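Local coordinates for PHB depolymerase (Penicillium funiculosum, PDB 2D81), which hydrolyses the biopolyester polyhydroxybutyrate, using a circularly permuted alpha/beta hydrolase fold, at residues S14-A19 with G41-G46; T131-T136 with N147-S152; H135-D140 with Q243-N248; P155-C160 with C230-S235; A226-L231 with G283-V288. All blocks are in the same frame, centred on the assembly; numbering follows the deposited sequence.

Contact 1: S14-A19 with G41-G46; sequences SVSGLA and GVFAGG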
# COMPACT_ATOMS: atom_id res chain seq x y z
N SER A 14 -0.14 10.12 0.81
CA SER A 14 0.35 9.11 -0.12
C SER A 14 0.12 7.72 0.47
O SER A 14 -0.33 7.59 1.61
CB SER A 14 1.84 9.31 -0.39
OG SER A 14 2.60 9.22 0.81
N VAL A 15 0.43 6.68 -0.31
CA VAL A 15 0.20 5.30 0.11
C VAL A 15 1.20 4.35 -0.55
O VAL A 15 1.65 4.59 -1.67
CB VAL A 15 -1.25 4.85 -0.25
CG1 VAL A 15 -1.48 5.00 -1.76
CG2 VAL A 15 -1.48 3.42 0.19
N SER A 16 1.55 3.27 0.16
CA SER A 16 2.35 2.19 -0.41
C SER A 16 1.95 0.86 0.22
O SER A 16 1.22 0.84 1.21
CB SER A 16 3.85 2.45 -0.20
OG SER A 16 4.24 2.28 1.15
N GLY A 17 2.44 -0.24 -0.34
CA GLY A 17 2.15 -1.54 0.23
C GLY A 17 2.88 -2.67 -0.45
O GLY A 17 3.49 -2.49 -1.51
N LEU A 18 2.84 -3.85 0.18
CA LEU A 18 3.52 -5.03 -0.34
C LEU A 18 2.52 -6.04 -0.90
O LEU A 18 1.53 -6.38 -0.25
CB LEU A 18 4.32 -5.71 0.77
CG LEU A 18 4.98 -7.04 0.40
CD1 LEU A 18 6.15 -6.81 -0.55
CD2 LEU A 18 5.46 -7.72 1.67
N ALA A 19 2.80 -6.54 -2.11
CA ALA A 19 2.06 -7.65 -2.69
C ALA A 19 0.58 -7.32 -2.87
O ALA A 19 0.24 -6.43 -3.65
CB ALA A 19 2.23 -8.90 -1.82
N GLY A 41 3.49 4.15 -3.74
CA GLY A 41 4.56 3.19 -3.93
C GLY A 41 4.03 1.77 -3.94
O GLY A 41 3.10 1.43 -3.21
N VAL A 42 4.62 0.92 -4.77
CA VAL A 42 4.19 -0.47 -4.88
C VAL A 42 5.39 -1.41 -4.76
O VAL A 42 6.31 -1.34 -5.57
CB VAL A 42 3.48 -0.73 -6.23
CG1 VAL A 42 3.03 -2.19 -6.32
CG2 VAL A 42 2.28 0.20 -6.37
N PHE A 43 5.37 -2.26 -3.74
CA PHE A 43 6.38 -3.30 -3.58
C PHE A 43 5.81 -4.65 -4.03
O PHE A 43 4.93 -5.20 -3.36
CB PHE A 43 6.83 -3.43 -2.12
CG PHE A 43 7.47 -2.19 -1.55
CD1 PHE A 43 6.70 -1.19 -0.99
CD2 PHE A 43 8.86 -2.06 -1.55
CE1 PHE A 43 7.29 -0.06 -0.42
CE2 PHE A 43 9.47 -0.93 -0.98
CZ PHE A 43 8.68 0.07 -0.42
N ALA A 44 6.31 -5.17 -5.14
CA ALA A 44 5.96 -6.52 -5.59
C ALA A 44 4.45 -6.68 -5.71
O ALA A 44 3.88 -7.66 -5.22
CB ALA A 44 6.53 -7.56 -4.62
N GLY A 45 3.81 -5.71 -6.35
CA GLY A 45 2.40 -5.82 -6.70
C GLY A 45 2.24 -5.93 -8.21
O GLY A 45 3.10 -6.50 -8.88
N GLY A 46 1.15 -5.39 -8.74
CA GLY A 46 0.91 -5.52 -10.17
C GLY A 46 -0.06 -4.50 -10.73
O GLY A 46 -0.53 -3.61 -10.01
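Val15, Gly17 and Ala19 trade backbone hydrogen bonds with Gly41 and Phe43 as strands 14-18 and 41-43 run parallel, their axes 4.9 Å apart. Gly17 O receives Phe43 N at 2.9 Å and Ala19 N reaches Phe43 O at 2.8 Å, both nearly straight; the bond from Gly17 N to Gly41 O is weak. Ser16, Leu18 and Phe43 point to one face of the sheet. There Leu18 and Phe43 cross at about a right angle, Leu18 CD1 lying 3.8 Å from Phe43 CB and also touching Ala44 CB. Phe43 CG is anti to its carbonyl carbon (chi1 -62°), beside the backbone N. Gly17 O sits in the ring plane at the edge, 3.5 Å from Phe43 CD1. Ser16 OG lies near the ring edge too but is hydrogen-bonded to His224 and Tyr247. Ala19, an engineered residue, has phi 61° and psi -115°, and its CA makes a CA-H...O contact with Ala44 O at 3.1 Å. This sharp turn between a buried parallel strand and helix 20-31, in a beta-alpha-beta unit, matches the nucleophile elbow of alpha/beta hydrolases; the engineered Ala19 probably occupies the place of the nucleophilic serine.

Contact 2: T131-T136 with N147-S152; sequences TGAVHT and NSCSLS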
# COMPACT_ATOMS: atom_id res chain seq x y z
N THR A 131 18.60 -7.12 -6.69
CA THR A 131 19.10 -8.39 -7.20
C THR A 131 19.10 -9.45 -6.10
O THR A 131 19.69 -9.24 -5.03
CB THR A 131 20.54 -8.24 -7.74
OG1 THR A 131 20.54 -7.28 -8.81
CG2 THR A 131 21.05 -9.57 -8.27
N GLY A 132 18.45 -10.58 -6.36
CA GLY A 132 18.49 -11.69 -5.43
C GLY A 132 17.36 -11.73 -4.41
O GLY A 132 17.18 -12.74 -3.73
N ALA A 133 16.61 -10.64 -4.30
CA ALA A 133 15.52 -10.57 -3.34
C ALA A 133 14.31 -11.36 -3.83
O ALA A 133 13.97 -11.32 -5.01
CB ALA A 133 15.12 -9.12 -3.08
N VAL A 134 13.66 -12.09 -2.92
CA VAL A 134 12.45 -12.82 -3.27
C VAL A 134 11.22 -12.02 -2.88
O VAL A 134 11.30 -10.81 -2.64
CB VAL A 134 12.40 -14.20 -2.56
CG1 VAL A 134 13.62 -15.03 -2.96
CG2 VAL A 134 12.36 -14.01 -1.05
N HIS A 135 10.07 -12.69 -2.82
CA HIS A 135 8.84 -12.04 -2.39
C HIS A 135 8.86 -11.79 -0.88
O HIS A 135 8.56 -12.68 -0.09
CB HIS A 135 7.64 -12.90 -2.75
CG HIS A 135 6.34 -12.15 -2.71
ND1 HIS A 135 6.01 -11.19 -3.64
CD2 HIS A 135 5.31 -12.20 -1.83
CE1 HIS A 135 4.84 -10.67 -3.33
NE2 HIS A 135 4.39 -11.27 -2.24
N THR A 136 9.21 -10.57 -0.50
CA THR A 136 9.34 -10.20 0.91
C THR A 136 9.47 -8.68 0.95
O THR A 136 9.82 -8.07 -0.06
CB THR A 136 10.60 -10.86 1.52
OG1 THR A 136 10.56 -10.72 2.95
CG2 THR A 136 11.86 -10.20 0.99
N ASN A 147 12.36 -13.18 8.07
CA ASN A 147 12.84 -14.28 7.25
C ASN A 147 13.99 -13.81 6.38
O ASN A 147 14.17 -12.61 6.17
CB ASN A 147 11.72 -14.81 6.35
CG ASN A 147 11.06 -13.72 5.53
OD1 ASN A 147 10.38 -12.86 6.08
ND2 ASN A 147 11.28 -13.74 4.22
N SER A 148 14.78 -14.76 5.87
CA SER A 148 15.87 -14.43 4.97
C SER A 148 15.32 -13.77 3.71
O SER A 148 14.25 -14.14 3.23
CB SER A 148 16.63 -15.71 4.59
OG SER A 148 17.59 -15.44 3.58
N CYS A 149 16.06 -12.80 3.18
CA CYS A 149 15.63 -12.16 1.94
C CYS A 149 15.76 -13.11 0.76
O CYS A 149 15.36 -12.78 -0.36
CB CYS A 149 16.44 -10.88 1.68
SG CYS A 149 15.81 -9.92 0.26
N SER A 150 16.32 -14.30 0.99
CA SER A 150 16.42 -15.29 -0.07
C SER A 150 15.42 -16.44 0.10
O SER A 150 15.43 -17.39 -0.69
CB SER A 150 17.84 -15.85 -0.15
OG SER A 150 18.17 -16.59 1.02
N LEU A 151 14.57 -16.36 1.12
CA LEU A 151 13.53 -17.36 1.32
C LEU A 151 12.18 -16.71 1.65
O LEU A 151 12.03 -16.05 2.68
CB LEU A 151 13.91 -18.32 2.46
CG LEU A 151 12.92 -19.46 2.73
CD1 LEU A 151 12.89 -20.40 1.53
CD2 LEU A 151 13.34 -20.22 3.99
N SER A 152 11.20 -16.89 0.77
CA SER A 152 9.90 -16.27 0.95
C SER A 152 9.03 -17.09 1.90
O SER A 152 8.49 -18.12 1.53
CB SER A 152 9.19 -16.12 -0.40
OG SER A 152 7.98 -15.39 -0.26
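Cys149, Val134 and Ser152 carry this contact between two loops. The carbonyl of Cys149 takes a hydrogen bond from Val134 N at 3.1 Å, nearly along the C=O axis, while its sulfur turns back against Ala133 CB, 3.5 Å away, and more loosely against Thr136 CG2. That sulfur is also tied to Cys160 by a disulfide. The two methyls of Val134 reach different points of 149-152: CG2 lies 3.3 Å from Cys149 O and 3.6 Å from Ser152 N, and CG1 meets Ser150 O at 3.7 Å. The backbone it packs on is a type I beta turn, Ser148 to Leu151, closed by Leu151 N to Ser148 O and braced by Asn147 ND2, which donates to Leu151 O at 2.9 Å. In the alpha/beta hydrolase fold the loop after strand 125-130 bears a histidine, here His135, which lines the ligand pocket; its ND1 is hydrogen-bonded to Asp101, consistent with the histidine-acid pair of a catalytic triad. Ser152 grips the backbone of this residue. With OG anti to its backbone N (chi1 -174°), Ser152 donates to His135 O at 2.8 Å, in the carbonyl plane and on a lone pair, and the same OG lies 3.5 Å from His135 CB.

Contact 3: H135-D140 with Q243-N248; sequences HTFPTD and QNTGYN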
# COMPACT_ATOMS: atom_id res chain seq x y z
N HIS A 135 10.07 -12.69 -2.82
CA HIS A 135 8.84 -12.04 -2.39
C HIS A 135 8.86 -11.79 -0.88
O HIS A 135 8.56 -12.68 -0.09
CB HIS A 135 7.64 -12.90 -2.75
CG HIS A 135 6.34 -12.15 -2.71
ND1 HIS A 135 6.01 -11.19 -3.64
CD2 HIS A 135 5.31 -12.20 -1.83
CE1 HIS A 135 4.84 -10.67 -3.33
NE2 HIS A 135 4.39 -11.27 -2.24
N THR A 136 9.21 -10.57 -0.50
CA THR A 136 9.34 -10.20 0.91
C THR A 136 9.47 -8.68 0.95
O THR A 136 9.82 -8.07 -0.06
CB THR A 136 10.60 -10.86 1.52
OG1 THR A 136 10.56 -10.72 2.95
CG2 THR A 136 11.86 -10.20 0.99
N PHE A 137 9.18 -8.07 2.10
CA PHE A 137 9.38 -6.63 2.23
C PHE A 137 10.86 -6.35 2.46
O PHE A 137 11.45 -6.86 3.41
CB PHE A 137 8.57 -6.06 3.39
CG PHE A 137 8.44 -4.56 3.33
CD1 PHE A 137 7.30 -3.98 2.77
CD2 PHE A 137 9.47 -3.74 3.77
CE1 PHE A 137 7.21 -2.60 2.65
CE2 PHE A 137 9.38 -2.36 3.64
CZ PHE A 137 8.24 -1.79 3.08
N PRO A 138 11.48 -5.52 1.61
CA PRO A 138 12.90 -5.18 1.75
C PRO A 138 13.24 -4.11 2.79
O PRO A 138 12.78 -2.97 2.68
CB PRO A 138 13.28 -4.74 0.34
CG PRO A 138 12.04 -4.00 -0.09
CD PRO A 138 10.91 -4.92 0.39
N THR A 139 14.04 -4.48 3.78
CA THR A 139 14.60 -3.50 4.71
C THR A 139 16.12 -3.65 4.74
O THR A 139 16.68 -4.49 4.05
CB THR A 139 14.06 -3.70 6.13
OG1 THR A 139 14.77 -4.76 6.78
CG2 THR A 139 12.58 -4.05 6.09
N ASP A 140 16.79 -2.83 5.55
CA ASP A 140 18.23 -2.95 5.69
C ASP A 140 18.64 -3.20 7.13
O ASP A 140 19.75 -2.89 7.54
CB ASP A 140 18.93 -1.70 5.15
CG ASP A 140 18.66 -0.47 5.99
OD1 ASP A 140 17.60 -0.40 6.66
OD2 ASP A 140 19.51 0.45 5.98
N GLN A 243 6.38 -2.59 12.87
CA GLN A 243 7.68 -2.30 13.48
C GLN A 243 8.88 -2.67 12.61
O GLN A 243 9.90 -1.98 12.64
CB GLN A 243 7.80 -3.02 14.82
CG GLN A 243 6.79 -2.57 15.86
CD GLN A 243 6.99 -3.28 17.19
OE1 GLN A 243 6.97 -4.51 17.26
NE2 GLN A 243 7.18 -2.50 18.25
N ASN A 244 8.76 -3.75 11.84
CA ASN A 244 9.91 -4.32 11.14
C ASN A 244 10.15 -3.75 9.74
O ASN A 244 11.18 -4.03 9.13
CB ASN A 244 9.77 -5.84 11.04
CG ASN A 244 10.05 -6.55 12.36
OD1 ASN A 244 9.82 -6.01 13.44
ND2 ASN A 244 10.54 -7.78 12.26
N THR A 245 9.20 -2.97 9.22
CA THR A 245 9.31 -2.49 7.85
C THR A 245 10.16 -1.23 7.73
O THR A 245 10.74 -0.97 6.68
CB THR A 245 7.92 -2.18 7.25
OG1 THR A 245 7.18 -1.35 8.15
CG2 THR A 245 7.16 -3.48 6.99
N GLY A 246 10.23 -0.45 8.81
CA GLY A 246 11.12 0.70 8.80
C GLY A 246 10.50 2.03 8.40
O GLY A 246 11.21 3.03 8.32
N TYR A 247 9.20 2.06 8.14
CA TYR A 247 8.53 3.33 7.82
C TYR A 247 8.67 4.31 8.97
O TYR A 247 8.92 5.50 8.76
CB TYR A 247 7.04 3.13 7.54
CG TYR A 247 6.70 2.39 6.27
CD1 TYR A 247 6.52 1.02 6.26
CD2 TYR A 247 6.52 3.09 5.07
CE1 TYR A 247 6.15 0.34 5.10
CE2 TYR A 247 6.16 2.42 3.90
CZ TYR A 247 5.97 1.05 3.93
OH TYR A 247 5.60 0.38 2.79
N ASN A 248 8.48 3.82 10.19
CA ASN A 248 8.38 4.69 11.34
C ASN A 248 9.69 5.42 11.61
O ASN A 248 9.68 6.55 12.10
CB ASN A 248 7.96 3.91 12.59
CG ASN A 248 6.61 3.24 12.42
OD1 ASN A 248 5.81 3.65 11.58
ND2 ASN A 248 6.35 2.22 13.23
O HOH W 1 13.42 -5.64 9.20
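Phe137 takes Thr245 on a ring face and the hydroxyl of Tyr247 near its edge. Thr245 stands across the phenyl group at about a right angle, its CG2 over the centre of the ring, 4.0 Å from the centroid and 11° off the normal, a CH-pi contact. Tyr247 OH lies near the Phe137 plane, 3.4 Å from CE1, and Tyr247 CE1 is 3.6 Å from Phe137 CZ. The two aromatic rings are oblique, their planes inclined at 52°. Phe137 CG is anti to its backbone N (chi1 -164°). The hydroxyl of Tyr247 is hydrogen-bonded to Ser16, and that of Thr245 to Phe241 O one turn back, which helps fix the methyl over the ring. Thr139 approaches differently: its CG2 rests 3.3 Å from Asn244 O, while its OG1 is bonded to Ser158 O. A water bridges Thr139 OG1 (2.9 Å) and Asn244 O (2.8 Å) as donor, although it has more acceptors near it than protons. Phe137 and Thr139 thus join strand 137-139, paired in parallel with strand 157-159, to the break between helices 240-244 and 247-251, where Gly246 adopts positive phi; Tyr247 also packs on Phe43 and Tyr260 of the main sheet.

Contact 4: P155-C160 with C230-S235; sequences PYISNC and CLQSYS. With RB3 ((1R)-3-{[(1R)-3-methoxy-1-methyl-3-oxopropyl]oxy}-1-methyl-3-oxopropyl (3R)-3-hydroxybutanoate), chain C.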
# COMPACT_ATOMS: atom_id res chain seq x y z
N PRO A 155 7.66 -13.84 8.35
CA PRO A 155 6.64 -12.81 8.15
C PRO A 155 6.70 -12.04 6.82
O PRO A 155 6.01 -11.04 6.66
CB PRO A 155 6.87 -11.89 9.33
CG PRO A 155 8.37 -11.86 9.39
CD PRO A 155 8.75 -13.33 9.21
N TYR A 156 7.53 -12.51 5.89
CA TYR A 156 7.74 -11.83 4.62
C TYR A 156 8.25 -10.40 4.82
O TYR A 156 7.85 -9.47 4.13
CB TYR A 156 6.44 -11.82 3.80
CG TYR A 156 5.88 -13.21 3.59
CD1 TYR A 156 4.92 -13.72 4.44
CD2 TYR A 156 6.35 -14.01 2.55
CE1 TYR A 156 4.42 -15.01 4.28
CE2 TYR A 156 5.86 -15.31 2.38
CZ TYR A 156 4.90 -15.80 3.25
OH TYR A 156 4.41 -17.07 3.09
N ILE A 157 9.15 -10.25 5.79
CA ILE A 157 9.88 -9.00 6.00
C ILE A 157 11.33 -9.41 6.24
O ILE A 157 11.61 -10.28 7.06
CB ILE A 157 9.36 -8.26 7.25
CG1 ILE A 157 7.85 -8.03 7.14
CG2 ILE A 157 10.09 -6.93 7.40
CD1 ILE A 157 7.22 -7.52 8.42
N SER A 158 12.26 -8.78 5.52
CA SER A 158 13.63 -9.27 5.48
C SER A 158 14.66 -8.16 5.55
O SER A 158 14.38 -7.01 5.23
CB SER A 158 13.87 -10.07 4.19
OG SER A 158 12.97 -11.15 4.06
N ASN A 159 15.88 -8.52 5.95
CA ASN A 159 17.03 -7.67 5.71
C ASN A 159 17.54 -7.97 4.31
O ASN A 159 18.29 -8.93 4.11
CB ASN A 159 18.13 -7.93 6.74
CG ASN A 159 19.26 -6.92 6.64
OD1 ASN A 159 19.45 -6.28 5.61
ND2 ASN A 159 20.04 -6.80 7.72
N CYS A 160 17.11 -7.18 3.34
CA CYS A 160 17.56 -7.33 1.96
C CYS A 160 18.70 -6.38 1.64
O CYS A 160 19.01 -6.15 0.47
CB CYS A 160 16.40 -7.05 1.00
SG CYS A 160 15.02 -8.23 1.08
N CYS A 230 -0.60 -10.24 2.14
CA CYS A 230 -1.27 -11.42 2.69
C CYS A 230 -0.39 -12.01 3.79
O CYS A 230 0.84 -11.93 3.72
CB CYS A 230 -1.48 -12.48 1.62
SG CYS A 230 -2.28 -12.06 0.04
N LEU A 231 -1.03 -12.61 4.79
CA LEU A 231 -0.33 -13.25 5.91
C LEU A 231 0.51 -12.26 6.72
O LEU A 231 1.39 -12.67 7.49
CB LEU A 231 0.56 -14.39 5.40
CG LEU A 231 -0.17 -15.58 4.77
CD1 LEU A 231 0.83 -16.59 4.24
CD2 LEU A 231 -1.08 -16.22 5.81
N GLN A 232 0.22 -10.97 6.56
CA GLN A 232 0.93 -9.95 7.33
C GLN A 232 0.01 -9.05 8.15
O GLN A 232 0.45 -8.04 8.70
CB GLN A 232 1.78 -9.07 6.40
CG GLN A 232 2.98 -9.79 5.79
CD GLN A 232 3.89 -8.85 5.02
OE1 GLN A 232 5.11 -8.93 5.12
NE2 GLN A 232 3.29 -7.95 4.25
N SER A 233 -1.27 -9.40 8.25
CA SER A 233 -2.17 -8.63 9.10
C SER A 233 -1.77 -8.84 10.56
O SER A 233 -1.05 -9.78 10.88
CB SER A 233 -3.62 -9.07 8.91
OG SER A 233 -3.85 -10.37 9.43
N TYR A 234 -2.24 -7.95 11.43
CA TYR A 234 -1.95 -8.05 12.86
C TYR A 234 -2.38 -9.41 13.38
O TYR A 234 -1.74 -9.99 14.26
CB TYR A 234 -2.68 -6.95 13.62
CG TYR A 234 -2.23 -6.82 15.06
CD1 TYR A 234 -1.12 -6.05 15.39
CD2 TYR A 234 -2.90 -7.49 16.08
CE1 TYR A 234 -0.69 -5.93 16.71
CE2 TYR A 234 -2.47 -7.39 17.40
CZ TYR A 234 -1.37 -6.61 17.71
OH TYR A 234 -0.94 -6.50 19.01
N SER A 235 -3.49 -9.92 12.84
CA SER A 235 -4.00 -11.23 13.20
C SER A 235 -2.95 -12.32 12.97
O SER A 235 -2.89 -13.31 13.71
CB SER A 235 -5.25 -11.55 12.37
OG SER A 235 -5.76 -12.84 12.67
O1M RB3 C . 1.47 -14.81 -2.44
C1A RB3 C . 0.94 -13.74 -2.07
O1A RB3 C . 0.39 -13.53 -0.96
C2A RB3 C . 0.96 -12.58 -3.06
C3A RB3 C . -0.45 -12.07 -3.36
C4A RB3 C . -0.35 -10.93 -4.37
O3A RB3 C . -1.23 -13.14 -3.92
C1B RB3 C . -2.52 -13.12 -3.49
O1B RB3 C . -3.03 -12.07 -3.08
C2B RB3 C . -3.32 -14.42 -3.52
C3B RB3 C . -4.83 -14.22 -3.39
C4B RB3 C . -5.39 -13.42 -4.57
O3B RB3 C . -5.47 -15.50 -3.36
C1C RB3 C . -5.51 -16.04 -2.11
O1C RB3 C . -4.58 -15.85 -1.32
C2C RB3 C . -6.71 -16.89 -1.70
C3C RB3 C . -6.28 -18.31 -1.33
C4C RB3 C . -7.50 -19.16 -0.96
O3C RB3 C . -5.59 -18.90 -2.44
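The phenol ring of Tyr156 is met obliquely by Leu231, whose CD1 touches CE1 and OH. Leu231 CD1 is 3.9 Å from Tyr156 CE1 and 3.8 Å from Tyr156 OH, with Leu231 CB a little farther from the same ring carbon. The second flat group, the amide of Gln232, ends between two main-chain carbonyls: the modelled OE1 is 2.8 Å from Pro155 O and 3.0 Å from Tyr156 O. Its amide is probably turned over in the model, and in the reversed orientation these approaches may be hydrogen bonds. The end of the amide also lies against Tyr156 CB and Ile157 CG1 on the facing segment. An extended chain (chi2 -173°) carries the amide to this buried place. Pro155 follows a cis peptide bond, and Tyr156 and Leu231 each have positive phi. Next to Leu231 the ligand is reached, since Cys230 SG is 3.2 Å from O1B of the hydroxybutyrate trimer, so the loop that meets Tyr156 also lines the pocket of the bound trimer. Pro155 and Gln232 both touch Ile237 of helix 234-237, and Gln232 touches Phe241 of helix 240-244. Strand 157-159, which begins at Ile157, pairs with strand 137-139, so that the contact links this small two-strand sheet to the loop between strand 221-227 and helix 234-237.

Contact 5: A226-L231 with G283-V288; sequences ALHGCL and GCWDWV. With RB3 ((1R)-3-{[(1R)-3-methoxy-1-methyl-3-oxopropyl]oxy}-1-methyl-3-oxopropyl (3R)-3-hydroxybutanoate), chain C.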
# COMPACT_ATOMS: atom_id res chain seq x y z
N ALA A 226 0.48 2.79 4.84
CA ALA A 226 1.29 1.62 4.50
C ALA A 226 0.47 0.33 4.65
O ALA A 226 -0.07 0.05 5.72
CB ALA A 226 2.53 1.56 5.40
N LEU A 227 0.39 -0.44 3.57
CA LEU A 227 -0.47 -1.62 3.53
C LEU A 227 0.29 -2.94 3.55
O LEU A 227 1.06 -3.24 2.64
CB LEU A 227 -1.36 -1.56 2.28
CG LEU A 227 -2.28 -0.35 2.16
CD1 LEU A 227 -2.94 -0.34 0.79
CD2 LEU A 227 -3.33 -0.38 3.26
N HIS A 228 0.06 -3.74 4.59
CA HIS A 228 0.64 -5.07 4.69
C HIS A 228 0.14 -5.98 3.56
O HIS A 228 -0.86 -5.67 2.91
CB HIS A 228 0.30 -5.68 6.06
CG HIS A 228 -1.15 -6.02 6.22
ND1 HIS A 228 -1.74 -7.12 5.64
CD2 HIS A 228 -2.14 -5.38 6.90
CE1 HIS A 228 -3.02 -7.15 5.95
NE2 HIS A 228 -3.29 -6.11 6.72
N GLY A 229 0.84 -7.08 3.33
CA GLY A 229 0.42 -8.04 2.32
C GLY A 229 -0.35 -9.19 2.93
O GLY A 229 -0.72 -9.14 4.10
N CYS A 230 -0.60 -10.24 2.14
CA CYS A 230 -1.27 -11.42 2.69
C CYS A 230 -0.39 -12.01 3.79
O CYS A 230 0.84 -11.93 3.72
CB CYS A 230 -1.48 -12.48 1.62
SG CYS A 230 -2.28 -12.06 0.04
N LEU A 231 -1.03 -12.61 4.79
CA LEU A 231 -0.33 -13.25 5.91
C LEU A 231 0.51 -12.26 6.72
O LEU A 231 1.39 -12.67 7.49
CB LEU A 231 0.56 -14.39 5.40
CG LEU A 231 -0.17 -15.58 4.77
CD1 LEU A 231 0.83 -16.59 4.24
CD2 LEU A 231 -1.08 -16.22 5.81
N GLY A 283 -5.89 -13.30 4.53
CA GLY A 283 -6.09 -11.93 4.98
C GLY A 283 -5.40 -10.94 4.06
O GLY A 283 -4.64 -10.07 4.51
N CYS A 284 -5.67 -11.09 2.77
CA CYS A 284 -5.13 -10.20 1.74
C CYS A 284 -6.04 -9.00 1.54
O CYS A 284 -7.23 -9.07 1.83
CB CYS A 284 -5.06 -10.92 0.40
SG CYS A 284 -4.24 -12.53 0.29
N TRP A 285 -5.50 -7.92 0.99
CA TRP A 285 -6.33 -6.82 0.51
C TRP A 285 -6.98 -7.21 -0.80
O TRP A 285 -6.43 -8.01 -1.56
CB TRP A 285 -5.49 -5.55 0.33
CG TRP A 285 -4.93 -5.06 1.61
CD1 TRP A 285 -3.65 -5.22 2.07
CD2 TRP A 285 -5.64 -4.38 2.65
NE1 TRP A 285 -3.53 -4.69 3.33
CE2 TRP A 285 -4.74 -4.17 3.71
CE3 TRP A 285 -6.97 -3.94 2.78
CZ2 TRP A 285 -5.12 -3.54 4.90
CZ3 TRP A 285 -7.34 -3.31 3.96
CH2 TRP A 285 -6.42 -3.11 5.01
N ASP A 286 -8.15 -6.64 -1.06
CA ASP A 286 -8.98 -7.11 -2.17
C ASP A 286 -8.57 -6.52 -3.52
O ASP A 286 -8.91 -5.38 -3.85
CB ASP A 286 -10.45 -6.77 -1.89
CG ASP A 286 -11.39 -7.40 -2.89
OD1 ASP A 286 -10.93 -8.19 -3.74
OD2 ASP A 286 -12.61 -7.12 -2.81
N TRP A 287 -7.83 -7.31 -4.30
CA TRP A 287 -7.51 -6.94 -5.68
C TRP A 287 -8.09 -7.94 -6.69
O TRP A 287 -7.70 -7.95 -7.86
CB TRP A 287 -5.99 -6.84 -5.87
CG TRP A 287 -5.24 -8.13 -5.63
CD1 TRP A 287 -4.98 -8.72 -4.42
CD2 TRP A 287 -4.68 -8.99 -6.63
NE1 TRP A 287 -4.28 -9.89 -4.61
CE2 TRP A 287 -4.09 -10.08 -5.96
CE3 TRP A 287 -4.62 -8.95 -8.03
CZ2 TRP A 287 -3.44 -11.12 -6.64
CZ3 TRP A 287 -3.98 -9.98 -8.71
CH2 TRP A 287 -3.40 -11.05 -8.01
N VAL A 288 -9.04 -8.75 -6.24
CA VAL A 288 -9.60 -9.79 -7.11
C VAL A 288 -11.13 -9.79 -7.15
O VAL A 288 -11.74 -10.47 -7.98
CB VAL A 288 -9.13 -11.20 -6.68
CG1 VAL A 288 -7.62 -11.28 -6.78
CG2 VAL A 288 -9.60 -11.50 -5.26
O1M RB3 C . 1.47 -14.81 -2.44
C1A RB3 C . 0.94 -13.74 -2.07
O1A RB3 C . 0.39 -13.53 -0.96
C2A RB3 C . 0.96 -12.58 -3.06
C3A RB3 C . -0.45 -12.07 -3.36
C4A RB3 C . -0.35 -10.93 -4.37
O3A RB3 C . -1.23 -13.14 -3.92
C1B RB3 C . -2.52 -13.12 -3.49
O1B RB3 C . -3.03 -12.07 -3.08
C2B RB3 C . -3.32 -14.42 -3.52
C3B RB3 C . -4.83 -14.22 -3.39
C4B RB3 C . -5.39 -13.42 -4.57
O3B RB3 C . -5.47 -15.50 -3.36
C1C RB3 C . -5.51 -16.04 -2.11
O1C RB3 C . -4.58 -15.85 -1.32
C2C RB3 C . -6.71 -16.89 -1.70
C3C RB3 C . -6.28 -18.31 -1.33
C4C RB3 C . -7.50 -19.16 -0.96
O3C RB3 C . -5.59 -18.90 -2.44
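Cys230 and Cys284 form a disulfide that faces the bound trimer: the S-S bond has a right-handed twist (chi3 108°), and Cys284 SG lies 3.6 Å from O1B of the ligand. That carbonyl oxygen also accepts a hydrogen bond from Trp287 NE1 at 2.9 Å (157° at the hydrogen), with O1B near the plane of the indole at its edge. Deeper in, Trp285 NE1 sits over the centre of the His228 imidazole, 3.6 Å above the plane, with the His228 ring and the five-membered ring of Trp285 inclined at 42°. The same NE1 makes a weak hydrogen bond to His228 O. Gly283 O lies in the imidazole plane at its edge, 3.6 Å from His228 CE1. The rotation of the imidazole is held by ND1, which donates to Gly229 O at 2.7 Å, and by NE2, which is bonded to Ala263 N. Leu227 CD2 lies over one face of the indole of Trp285, offset toward its rim, 4.0 Å from CZ2. The disulfide, Trp287 and Val288 line the polyester-binding pocket, and the His228-Gly229 loop after strand 221-227 lies where alpha/beta hydrolases commonly have their oxyanion-hole loop.

In the fold
Contacts 1 and 5, centres 10 Å apart, sit on neighbouring strands of the main sheet, 13-18 and 221-227, joined by backbone hydrogen bonds. Contacts 2, 3 and 4 lie together on one side of the chain's centre around the small sheet of strands 137-139 and 157-159; contacts 2 and 3 share His135 and Thr136, and contact 4 is nested inside the loop closed by contact 3. Contacts 4 and 5 share Cys230 and Leu231. Along the chain contact 1 closes first, and the segments of contacts 3 and 5 alternate. The side chains of Ala19 and His135 each lie about 4 Å from the ligand, and Cys230 and Cys284 line its pocket, consistent with one active site.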